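Local coordinates for protein mycosin-1 (Mycobacterium smegmatis, PDB 4KB5) that acts as a subtilisin-like serine protease that cleaves EspB and may regulate ESX-1 type VII secretion and virulence, at residues A[30-35]-A[294-299]; A[64-69]-A[124-129]; A[247-252]-A[274-279]; A[259-264]-A[280-285]. All coordinates share one frame; numbering follows the deposited sequence.

Contact 1: residues A[30-35]-A[294-299]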
loop_
_atom_site.group_PDB
_atom_site.type_symbol
_atom_site.label_atom_id
_atom_site.label_comp_id
_atom_site.label_asym_id
_atom_site.label_seq_id
_atom_site.Cartn_x
_atom_site.Cartn_y
_atom_site.Cartn_z
ATOM N N ALA A 30 -8.376 6.820 -18.009
ATOM C CA ALA A 30 -9.190 7.665 -17.121
ATOM C C ALA A 30 -8.414 8.883 -16.631
ATOM O O ALA A 30 -7.185 8.871 -16.616
ATOM C CB ALA A 30 -9.695 6.847 -15.934
ATOM N N THR A 31 -9.139 9.927 -16.228
ATOM C CA THR A 31 -8.544 11.190 -15.780
ATOM C C THR A 31 -9.201 11.609 -14.467
ATOM O O THR A 31 -10.420 11.519 -14.346
ATOM C CB THR A 31 -8.763 12.312 -16.829
ATOM O OG1 THR A 31 -8.217 11.907 -18.088
ATOM C CG2 THR A 31 -8.106 13.625 -16.400
ATOM N N PRO A 32 -8.403 12.061 -13.476
ATOM C CA PRO A 32 -9.013 12.543 -12.228
ATOM C C PRO A 32 -9.786 13.839 -12.463
ATOM O O PRO A 32 -9.558 14.533 -13.456
ATOM C CB PRO A 32 -7.807 12.819 -11.327
ATOM C CG PRO A 32 -6.667 13.017 -12.265
ATOM C CD PRO A 32 -6.933 12.066 -13.395
ATOM N N THR A 33 -10.693 14.151 -11.549
ATOM C CA THR A 33 -11.527 15.340 -11.674
ATOM C C THR A 33 -11.670 16.038 -10.313
ATOM O O THR A 33 -10.893 15.764 -9.386
ATOM C CB THR A 33 -12.887 15.005 -12.358
ATOM O OG1 THR A 33 -13.655 16.201 -12.521
ATOM C CG2 THR A 33 -13.703 13.995 -11.562
ATOM N N VAL A 34 -12.626 16.961 -10.194
ATOM C CA VAL A 34 -12.864 17.652 -8.926
ATOM C C VAL A 34 -14.322 17.531 -8.508
ATOM O O VAL A 34 -15.196 17.369 -9.359
ATOM C CB VAL A 34 -12.428 19.140 -8.969
ATOM C CG1 VAL A 34 -10.960 19.272 -9.381
ATOM C CG2 VAL A 34 -13.319 19.948 -9.902
ATOM N N MET A 35 -14.583 17.579 -7.202
ATOM C CA MET A 35 -15.960 17.642 -6.689
ATOM C C MET A 35 -16.503 19.071 -6.807
ATOM O O MET A 35 -15.752 20.044 -6.657
ATOM C CB MET A 35 -16.059 17.173 -5.224
ATOM C CG MET A 35 -15.658 15.718 -4.963
ATOM S SD MET A 35 -16.741 14.468 -5.675
ATOM C CE MET A 35 -18.266 14.753 -4.776
ATOM N N GLN A 294 -1.842 19.470 -10.431
ATOM C CA GLN A 294 -2.876 20.348 -9.912
ATOM C C GLN A 294 -3.748 19.533 -8.957
ATOM O O GLN A 294 -3.878 18.327 -9.147
ATOM C CB GLN A 294 -3.740 20.880 -11.069
ATOM C CG GLN A 294 -4.875 19.944 -11.545
ATOM C CD GLN A 294 -4.406 18.672 -12.286
ATOM O OE1 GLN A 294 -3.208 18.387 -12.397
ATOM N NE2 GLN A 294 -5.372 17.895 -12.788
ATOM N N PRO A 295 -4.380 20.191 -7.963
ATOM C CA PRO A 295 -5.213 19.457 -7.012
ATOM C C PRO A 295 -6.434 18.812 -7.648
ATOM O O PRO A 295 -7.067 19.391 -8.539
ATOM C CB PRO A 295 -5.646 20.533 -5.996
ATOM C CG PRO A 295 -4.652 21.631 -6.150
ATOM C CD PRO A 295 -4.263 21.619 -7.603
ATOM N N VAL A 296 -6.768 17.618 -7.166
ATOM C CA VAL A 296 -7.950 16.886 -7.611
ATOM C C VAL A 296 -8.426 15.954 -6.499
ATOM O O VAL A 296 -7.616 15.315 -5.827
ATOM C CB VAL A 296 -7.662 16.061 -8.878
ATOM C CG1 VAL A 296 -7.072 16.946 -9.965
ATOM C CG2 VAL A 296 -6.727 14.905 -8.556
ATOM N N ASN A 297 -9.740 15.880 -6.303
ATOM C CA ASN A 297 -10.307 15.068 -5.230
ATOM C C ASN A 297 -11.383 14.081 -5.655
ATOM O O ASN A 297 -12.144 13.579 -4.827
ATOM C CB ASN A 297 -10.766 15.960 -4.074
ATOM C CG ASN A 297 -11.791 16.991 -4.506
ATOM O OD1 ASN A 297 -12.202 17.028 -5.665
ATOM N ND2 ASN A 297 -12.209 17.837 -3.571
ATOM N N ALA A 298 -11.438 13.804 -6.951
ATOM C CA ALA A 298 -12.447 12.905 -7.498
ATOM C C ALA A 298 -11.961 12.167 -8.733
ATOM O O ALA A 298 -10.950 12.528 -9.339
ATOM C CB ALA A 298 -13.735 13.668 -7.811
ATOM N N THR A 299 -12.670 11.105 -9.083
ATOM C CA THR A 299 -12.536 10.500 -10.400
ATOM C C THR A 299 -13.959 10.431 -10.980
ATOM O O THR A 299 -14.932 10.481 -10.215
ATOM C CB THR A 299 -11.925 9.082 -10.343
ATOM O OG1 THR A 299 -12.758 8.246 -9.533
ATOM C CG2 THR A 299 -10.495 9.109 -9.772
#

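Contact 2: residues A[64-69]-A[124-129]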
loop_
_atom_site.group_PDB
_atom_site.type_symbol
_atom_site.label_atom_id
_atom_site.label_comp_id
_atom_site.label_asym_id
_atom_site.label_seq_id
_atom_site.Cartn_x
_atom_site.Cartn_y
_atom_site.Cartn_z
ATOM N N VAL A 64 15.550 10.179 0.838
ATOM C CA VAL A 64 14.871 8.890 0.863
ATOM C C VAL A 64 14.181 8.605 -0.463
ATOM O O VAL A 64 13.583 9.495 -1.054
ATOM C CB VAL A 64 13.840 8.805 2.021
ATOM C CG1 VAL A 64 13.125 7.454 2.007
ATOM C CG2 VAL A 64 14.518 9.052 3.366
ATOM N N THR A 65 14.252 7.357 -0.914
ATOM C CA THR A 65 13.612 6.951 -2.160
ATOM C C THR A 65 12.443 6.031 -1.867
ATOM O O THR A 65 12.593 5.031 -1.167
ATOM C CB THR A 65 14.636 6.252 -3.094
ATOM O OG1 THR A 65 15.660 7.190 -3.441
ATOM C CG2 THR A 65 13.985 5.738 -4.372
ATOM N N VAL A 66 11.276 6.388 -2.387
ATOM C CA VAL A 66 10.074 5.597 -2.213
ATOM C C VAL A 66 9.609 5.042 -3.549
ATOM O O VAL A 66 9.412 5.801 -4.517
ATOM C CB VAL A 66 8.927 6.426 -1.583
ATOM C CG1 VAL A 66 7.697 5.553 -1.331
ATOM C CG2 VAL A 66 9.399 7.080 -0.286
ATOM N N ALA A 67 9.447 3.721 -3.597
ATOM C CA ALA A 67 8.888 3.062 -4.756
ATOM C C ALA A 67 7.380 2.968 -4.619
ATOM O O ALA A 67 6.839 2.550 -3.576
ATOM C CB ALA A 67 9.501 1.677 -4.934
ATOM N N VAL A 68 6.689 3.354 -5.677
ATOM C CA VAL A 68 5.239 3.319 -5.683
ATOM C C VAL A 68 4.837 2.213 -6.638
ATOM O O VAL A 68 4.998 2.344 -7.860
ATOM C CB VAL A 68 4.658 4.676 -6.109
ATOM C CG1 VAL A 68 3.138 4.675 -6.003
ATOM C CG2 VAL A 68 5.251 5.790 -5.259
ATOM N N ILE A 69 4.344 1.107 -6.084
ATOM C CA ILE A 69 3.917 -0.025 -6.915
ATOM C C ILE A 69 2.402 0.047 -7.056
ATOM O O ILE A 69 1.651 -0.225 -6.109
ATOM C CB ILE A 69 4.443 -1.386 -6.380
ATOM C CG1 ILE A 69 5.984 -1.371 -6.334
ATOM C CG2 ILE A 69 3.945 -2.532 -7.253
ATOM C CD1 ILE A 69 6.637 -2.658 -5.837
ATOM N N PRO A 124 7.462 15.727 1.130
ATOM C CA PRO A 124 7.627 16.440 -0.146
ATOM C C PRO A 124 9.041 16.501 -0.702
ATOM O O PRO A 124 9.211 17.012 -1.797
ATOM C CB PRO A 124 7.126 17.866 0.170
ATOM C CG PRO A 124 7.318 18.017 1.644
ATOM C CD PRO A 124 7.071 16.645 2.224
ATOM N N ASP A 125 10.038 16.018 0.036
ATOM C CA ASP A 125 11.407 15.961 -0.477
ATOM C C ASP A 125 11.878 14.567 -0.956
ATOM O O ASP A 125 13.032 14.426 -1.369
ATOM C CB ASP A 125 12.409 16.495 0.555
ATOM C CG ASP A 125 12.372 18.015 0.701
ATOM O OD1 ASP A 125 12.114 18.734 -0.287
ATOM O OD2 ASP A 125 12.631 18.492 1.825
ATOM N N VAL A 126 11.020 13.547 -0.903
ATOM C CA VAL A 126 11.448 12.192 -1.306
ATOM C C VAL A 126 11.697 12.083 -2.817
ATOM O O VAL A 126 11.117 12.830 -3.595
ATOM C CB VAL A 126 10.450 11.067 -0.922
ATOM C CG1 VAL A 126 10.368 10.884 0.589
ATOM C CG2 VAL A 126 9.065 11.289 -1.536
ATOM N N ARG A 127 12.555 11.141 -3.212
ATOM C CA ARG A 127 12.617 10.693 -4.604
ATOM C C ARG A 127 11.527 9.635 -4.789
ATOM O O ARG A 127 11.397 8.731 -3.966
ATOM C CB ARG A 127 13.995 10.122 -4.922
ATOM C CG ARG A 127 14.192 9.696 -6.368
ATOM C CD ARG A 127 15.629 9.241 -6.602
ATOM N NE ARG A 127 16.003 9.294 -8.015
ATOM C CZ ARG A 127 17.231 9.559 -8.467
ATOM N NH1 ARG A 127 18.228 9.801 -7.620
ATOM N NH2 ARG A 127 17.467 9.592 -9.776
ATOM N N LEU A 128 10.718 9.784 -5.836
ATOM C CA LEU A 128 9.650 8.832 -6.139
ATOM C C LEU A 128 10.016 7.963 -7.349
ATOM O O LEU A 128 10.469 8.484 -8.378
ATOM C CB LEU A 128 8.324 9.564 -6.396
ATOM C CG LEU A 128 7.696 10.358 -5.246
ATOM C CD1 LEU A 128 6.752 11.443 -5.756
ATOM C CD2 LEU A 128 6.984 9.427 -4.264
ATOM N N LEU A 129 9.825 6.649 -7.215
ATOM C CA LEU A 129 10.009 5.710 -8.324
ATOM C C LEU A 129 8.682 5.053 -8.630
ATOM O O LEU A 129 8.054 4.513 -7.730
ATOM C CB LEU A 129 10.990 4.603 -7.956
ATOM C CG LEU A 129 12.485 4.834 -7.766
ATOM C CD1 LEU A 129 13.121 3.464 -7.543
ATOM C CD2 LEU A 129 13.138 5.543 -8.948
#

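Contact 3: residues A[247-252]-A[274-279]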
loop_
_atom_site.group_PDB
_atom_site.type_symbol
_atom_site.label_atom_id
_atom_site.label_comp_id
_atom_site.label_asym_id
_atom_site.label_seq_id
_atom_site.Cartn_x
_atom_site.Cartn_y
_atom_site.Cartn_z
ATOM N N SER A 247 -3.404 -10.795 -0.132
ATOM C CA SER A 247 -1.957 -10.792 -0.260
ATOM C C SER A 247 -1.508 -9.620 -1.134
ATOM O O SER A 247 -2.146 -9.337 -2.152
ATOM C CB SER A 247 -1.491 -12.108 -0.873
ATOM O OG SER A 247 -0.082 -12.152 -0.891
ATOM N N PRO A 248 -0.391 -8.950 -0.763
ATOM C CA PRO A 248 0.557 -9.298 0.294
ATOM C C PRO A 248 0.170 -8.900 1.729
ATOM O O PRO A 248 0.998 -9.044 2.652
ATOM C CB PRO A 248 1.834 -8.563 -0.136
ATOM C CG PRO A 248 1.349 -7.368 -0.891
ATOM C CD PRO A 248 0.024 -7.739 -1.500
ATOM N N ALA A 249 -1.063 -8.430 1.921
ATOM C CA ALA A 249 -1.528 -8.013 3.244
ATOM C C ALA A 249 -1.185 -9.037 4.331
ATOM O O ALA A 249 -0.752 -8.670 5.436
ATOM C CB ALA A 249 -3.034 -7.743 3.216
ATOM N N TRP A 250 -1.328 -10.322 4.008
ATOM C CA TRP A 250 -1.147 -11.355 5.030
ATOM C C TRP A 250 0.277 -11.694 5.411
ATOM O O TRP A 250 0.479 -12.548 6.269
ATOM C CB TRP A 250 -1.976 -12.603 4.738
ATOM C CG TRP A 250 -1.454 -13.491 3.631
ATOM C CD1 TRP A 250 -0.644 -13.135 2.542
ATOM C CD2 TRP A 250 -1.744 -14.922 3.438
ATOM N NE1 TRP A 250 -0.404 -14.225 1.733
ATOM C CE2 TRP A 250 -1.040 -15.325 2.206
ATOM C CE3 TRP A 250 -2.488 -15.872 4.135
ATOM C CZ2 TRP A 250 -1.083 -16.632 1.724
ATOM C CZ3 TRP A 250 -2.522 -17.184 3.641
ATOM C CH2 TRP A 250 -1.838 -17.552 2.463
ATOM N N TYR A 251 1.270 -11.016 4.836
ATOM C CA TYR A 251 2.665 -11.192 5.289
ATOM C C TYR A 251 3.057 -10.343 6.501
ATOM O O TYR A 251 4.212 -10.360 6.920
ATOM C CB TYR A 251 3.649 -10.971 4.143
ATOM C CG TYR A 251 3.587 -12.069 3.108
ATOM C CD1 TYR A 251 4.127 -13.343 3.370
ATOM C CD2 TYR A 251 2.955 -11.861 1.892
ATOM C CE1 TYR A 251 4.047 -14.369 2.423
ATOM C CE2 TYR A 251 2.880 -12.866 0.941
ATOM C CZ TYR A 251 3.429 -14.116 1.209
ATOM O OH TYR A 251 3.341 -15.105 0.262
ATOM N N ASP A 252 2.104 -9.599 7.056
ATOM C CA ASP A 252 2.275 -8.921 8.349
ATOM C C ASP A 252 2.928 -9.880 9.363
ATOM O O ASP A 252 2.521 -11.028 9.446
ATOM C CB ASP A 252 0.908 -8.488 8.869
ATOM C CG ASP A 252 0.932 -8.091 10.344
ATOM O OD1 ASP A 252 0.286 -8.782 11.170
ATOM O OD2 ASP A 252 1.608 -7.091 10.676
ATOM N N GLY A 274 -8.995 -8.350 8.705
ATOM C CA GLY A 274 -8.299 -9.627 8.843
ATOM C C GLY A 274 -7.270 -9.605 9.950
ATOM O O GLY A 274 -6.958 -8.546 10.492
ATOM N N PRO A 275 -6.732 -10.788 10.296
ATOM C CA PRO A 275 -5.751 -10.952 11.363
ATOM C C PRO A 275 -4.390 -10.321 11.083
ATOM O O PRO A 275 -3.552 -10.276 11.979
ATOM C CB PRO A 275 -5.629 -12.488 11.495
ATOM C CG PRO A 275 -6.134 -13.030 10.197
ATOM C CD PRO A 275 -7.234 -12.086 9.809
ATOM N N TRP A 276 -4.188 -9.828 9.857
ATOM C CA TRP A 276 -2.910 -9.296 9.405
ATOM C C TRP A 276 -2.880 -7.772 9.336
ATOM O O TRP A 276 -1.844 -7.193 9.033
ATOM C CB TRP A 276 -2.591 -9.881 8.028
ATOM C CG TRP A 276 -3.821 -9.839 7.141
ATOM C CD1 TRP A 276 -4.431 -8.708 6.594
ATOM C CD2 TRP A 276 -4.656 -10.966 6.719
ATOM N NE1 TRP A 276 -5.552 -9.053 5.885
ATOM C CE2 TRP A 276 -5.736 -10.394 5.904
ATOM C CE3 TRP A 276 -4.607 -12.346 6.909
ATOM C CZ2 TRP A 276 -6.727 -11.186 5.322
ATOM C CZ3 TRP A 276 -5.612 -13.139 6.320
ATOM C CH2 TRP A 276 -6.646 -12.571 5.541
ATOM N N VAL A 277 -4.004 -7.103 9.587
ATOM C CA VAL A 277 -4.037 -5.629 9.478
ATOM C C VAL A 277 -3.180 -5.049 10.599
ATOM O O VAL A 277 -3.263 -5.496 11.737
ATOM C CB VAL A 277 -5.480 -5.067 9.534
ATOM C CG1 VAL A 277 -5.483 -3.533 9.486
ATOM C CG2 VAL A 277 -6.321 -5.636 8.398
ATOM N N GLY A 278 -2.349 -4.067 10.283
ATOM C CA GLY A 278 -1.384 -3.567 11.255
ATOM C C GLY A 278 -1.507 -2.115 11.682
ATOM O O GLY A 278 -1.075 -1.762 12.769
ATOM N N ALA A 279 -2.063 -1.266 10.823
ATOM C CA ALA A 279 -2.267 0.146 11.151
ATOM C C ALA A 279 -3.386 0.711 10.290
ATOM O O ALA A 279 -3.998 -0.015 9.497
ATOM C CB ALA A 279 -0.972 0.949 10.998
HETATM O O HOH W 1 -1.368 -7.177 13.080
#

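Contact 4: residues A[259-264]-A[280-285]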
loop_
_atom_site.group_PDB
_atom_site.type_symbol
_atom_site.label_atom_id
_atom_site.label_comp_id
_atom_site.label_asym_id
_atom_site.label_seq_id
_atom_site.Cartn_x
_atom_site.Cartn_y
_atom_site.Cartn_z
ATOM N N GLY A 259 -5.162 -0.254 6.841
ATOM C CA GLY A 259 -6.598 -0.113 6.584
ATOM C C GLY A 259 -7.006 1.354 6.524
ATOM O O GLY A 259 -6.201 2.252 6.786
ATOM N N SER A 260 -8.271 1.595 6.216
ATOM C CA SER A 260 -8.753 2.964 6.031
ATOM C C SER A 260 -9.686 3.476 7.145
ATOM O O SER A 260 -10.551 2.735 7.614
ATOM C CB SER A 260 -9.460 3.077 4.678
ATOM O OG SER A 260 -10.020 4.362 4.538
ATOM N N ILE A 261 -9.498 4.737 7.551
ATOM C CA ILE A 261 -10.497 5.462 8.373
ATOM C C ILE A 261 -11.115 6.673 7.648
ATOM O O ILE A 261 -10.512 7.250 6.720
ATOM C CB ILE A 261 -9.947 5.951 9.728
ATOM C CG1 ILE A 261 -8.712 6.841 9.530
ATOM C CG2 ILE A 261 -9.669 4.767 10.653
ATOM C CD1 ILE A 261 -8.650 8.022 10.473
ATOM N N GLY A 262 -12.315 7.051 8.084
ATOM C CA GLY A 262 -13.003 8.223 7.564
ATOM C C GLY A 262 -12.766 9.461 8.405
ATOM O O GLY A 262 -12.031 9.412 9.408
ATOM N N GLN A 263 -13.400 10.566 7.995
ATOM C CA GLN A 263 -13.271 11.877 8.660
ATOM C C GLN A 263 -13.558 11.842 10.158
ATOM O O GLN A 263 -12.934 12.574 10.922
ATOM C CB GLN A 263 -14.173 12.917 7.984
ATOM C CG GLN A 263 -13.539 13.573 6.772
ATOM C CD GLN A 263 -14.545 14.194 5.822
ATOM O OE1 GLN A 263 -15.399 13.508 5.249
ATOM N NE2 GLN A 263 -14.430 15.496 5.626
ATOM N N ASN A 264 -14.492 10.985 10.567
ATOM C CA ASN A 264 -14.840 10.814 11.978
ATOM C C ASN A 264 -13.897 9.888 12.752
ATOM O O ASN A 264 -14.136 9.606 13.927
ATOM C CB ASN A 264 -16.286 10.318 12.107
ATOM C CG ASN A 264 -16.490 8.928 11.527
ATOM O OD1 ASN A 264 -15.679 8.429 10.737
ATOM N ND2 ASN A 264 -17.586 8.294 11.918
ATOM N N ALA A 280 -3.682 1.993 10.465
ATOM C CA ALA A 280 -4.715 2.651 9.660
ATOM C C ALA A 280 -4.376 4.114 9.392
ATOM O O ALA A 280 -3.559 4.706 10.092
ATOM C CB ALA A 280 -6.079 2.523 10.305
ATOM N N ALA A 281 -5.004 4.669 8.354
ATOM C CA ALA A 281 -4.799 6.056 7.947
ATOM C C ALA A 281 -5.992 6.595 7.139
ATOM O O ALA A 281 -6.797 5.824 6.616
ATOM C CB ALA A 281 -3.481 6.212 7.184
ATOM N N PRO A 282 -6.129 7.932 7.059
ATOM C CA PRO A 282 -7.222 8.514 6.285
ATOM C C PRO A 282 -7.316 7.869 4.908
ATOM O O PRO A 282 -6.295 7.687 4.238
ATOM C CB PRO A 282 -6.790 9.972 6.139
ATOM C CG PRO A 282 -6.054 10.257 7.396
ATOM C CD PRO A 282 -5.343 8.965 7.756
ATOM N N GLY A 283 -8.532 7.521 4.506
ATOM C CA GLY A 283 -8.761 6.847 3.246
ATOM C C GLY A 283 -10.083 7.233 2.606
ATOM O O GLY A 283 -10.544 6.566 1.671
ATOM N N GLU A 284 -10.678 8.326 3.089
ATOM C CA GLU A 284 -11.982 8.792 2.566
ATOM C C GLU A 284 -11.974 10.267 2.199
ATOM O O GLU A 284 -11.334 11.072 2.880
ATOM C CB GLU A 284 -13.098 8.561 3.581
ATOM C CG GLU A 284 -13.492 7.107 3.771
ATOM C CD GLU A 284 -14.653 6.946 4.737
ATOM O OE1 GLU A 284 -15.497 7.872 4.816
ATOM O OE2 GLU A 284 -14.720 5.902 5.429
ATOM N N ASN A 285 -12.682 10.616 1.119
ATOM C CA ASN A 285 -12.837 12.028 0.704
ATOM C C ASN A 285 -11.508 12.763 0.687
ATOM O O ASN A 285 -11.394 13.871 1.225
ATOM C CB ASN A 285 -13.796 12.758 1.656
ATOM C CG ASN A 285 -15.158 12.107 1.719
ATOM O OD1 ASN A 285 -15.791 11.876 0.692
ATOM N ND2 ASN A 285 -15.615 11.800 2.926
HETATM O O HOH W 2 -15.075 10.526 5.703
#

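Contact 1: residues A[30-35]-A[294-299]
With CG set between the backbone N and the carbonyl carbon (chi1 58°), the carboxamide of Asn297 reaches across to Met35, whose backbone N donates to OD1 at 2.9 Å along a fairly straight line (160°). Met35 in turn has CG anti to its carbonyl carbon and a chain bent at both later torsions, which lays SD 3.8 Å from Ala298 CB. The same methyl is met by Thr33, its CG2 resting 3.8 Å from Ala298 CB. Thr33 N gives the straightest bond of the contact, 2.8 Å to Ala298 O at 178°, although the donor stands well above the carbonyl plane. The return bonds are weaker: Thr33 O faces both Asn297 N (3.3 Å) and Ala298 N (3.2 Å), two bent and weak hydrogen bonds sharing one acceptor. Beside the bridge, Pro32 CB packs on Val296 CG2 at 3.6 Å; both residues are buried, whereas Val34 is exposed. Asn297 ND2 bonds Ser38 OG, so OD1 is held by Met35 N and ND2 by Ser38 a little farther along the same extension, which fixes the rotation of the carboxamide. Pro32 also touches Tyr291, in the loop leading to strand 295-299. Two residues, Asn297 and Ala298, thus oppose the single residue Thr33 in a classic beta bulge on an isolated antiparallel bridge, by which the N-terminal extension, tethered nearby by the Cys29-Cys98 disulfide, wraps onto the catalytic domain of this subtilase.

Contact 2: residues A[64-69]-A[124-129]
Backbone hydrogen bonds join Val64, Val66 and Val68 to Arg127 and Leu129 in regular parallel pairing. Arg127 N donates to Val64 O (2.9 Å) and Leu129 N to Val66 O (2.9 Å); in the other direction Val66 N reaches Arg127 O (2.8 Å) and Val68 N reaches Leu129 O (2.7 Å), the last meeting its carbonyl almost head-on. CA-H...O contacts fill in between these bonds, as where Thr65 CA lies 3.4 Å from Arg127 O. The two strands, running 27° apart, belong to the central parallel sheet of the subtilisin-like alpha/beta fold, and strand 65-70 ends at Asp70, assigned to the charge relay system. Apolar contacts divide between the two faces of the sheet. On one, Val66 CG2 meets Val126 CG1 at 4.0 Å and Val68 CG2 meets Leu128 CD2 at 4.1 Å; helix 102-110 covers this side through Ile109, and Ala323 of helix 311-328 packs on Val64, Val66 and Val126. On the other, Thr65 has OG1 beside the backbone N (chi1 -63°), which leaves CG2 anti to that N and sets the methyl 3.8 Å from Leu129 CG, while Ala67 packs on Ala169 of helix 154-171. Thr65 and Arg127 run side by side on that face, OG1 lying against the CB and CD methylenes before the extended arginine chain carries its guanidinium away.

Contact 3: residues A[247-252]-A[274-279]
Trp276 packs against Ala249 and Trp250 where two loops meet beside strand 256-261 of the subtilisin-like fold: a type I beta turn, Gly274 to Val277, lies against the short 3-10 turn 249-251 that follows a cis peptide bond before Pro248. The tight part is the sandwich around the Trp276 indole. Trp250 CB sits over the six-membered ring, offset toward its rim and 3.4 Å from CE3, while Gly274 CA and Pro275 CD lie over the opposite face. With CG between the backbone N and the carbonyl carbon (chi1 45°), the indole also turns its five-membered ring toward Ala249, whose CB is 3.8 Å from Trp276 CD1. The Trp250 indole itself points elsewhere, its NE1 bonded to Glu193.

By contrast, the polar, water-bridged side belongs to Asp252, which is partly exposed; its CB still comes within 3.0 Å of Trp276 O, but the carboxylate makes no direct hydrogen bond to the turn. OD1 and that carbonyl are both acceptors and cannot bond each other; a water bridges instead, donating to Asp252 OD1 at 3.0 Å and to Val277 O at 2.9 Å, an oxygen that also accepts from Arg237 NH1.

Contact 4: residues A[259-264]-A[280-285]
The carboxylate of Glu284 lies flat against Gly262, whose CA stands over one face 3.5 Å from CD, nearly equidistant from the two oxygens. OE2 is bonded to Ser268 OG, and OE1 accepts a hydrogen bond of 2.8 Å from a water that also accepts from Gln263 N and donates to Gln263 OE1, so the group is held at both ends. Farther out, Gln263 and Asn285 meet with amide planes 62° apart, joined by a weak hydrogen bond from Asn285 ND2 to Gln263 OE1 (2.9 Å). Earlier in both segments, strands 256-261 and 279-282 pair in parallel at one edge of the subtilase central sheet, with Ala281 N bonding Gly259 O, Ile261 N bonding Ala281 O and Gly283 N bonding Ile261 O (3.0 Å). Ser260 OG, anti to its backbone N (chi1 175°), comes within 3.1 Å of Gly283 CA, close packing that the bare glycine permits; its hydroxyl is paired with Ser268 OG. Ala281 faces Tyr317 and Val318 of helix 311-328, the helix that carries Ser312, assigned to the charge relay system, near its start, and Ala281 O accepts from Ser314 OG. On the other side Ile261 CG2 approaches Ala280 CB at 4.2 Å.

How the contacts relate
Contacts 2 and 4 belong to one parallel sheet, contact 2 between two inner strands and contact 4 between strand 279-282 at one edge and its neighbour; their centres lie about 22 Å apart, and helix 311-328 packs on both. Each relies on backbone pairing, but contact 2 is largely aliphatic, with Thr65 and Arg127 bringing polar groups to one face, whereas contact 4 frays into a watered, polar end. Contact 3, also buried, joins loops through a single water and an indole packed between aliphatic carbons; it touches contact 4, Ala279 O lying 2.9 Å from Gly259 N, probably hydrogen-bonded. Contact 1 is partly exposed, binding the N-terminal extension outside this sheet through a bulge and an amide.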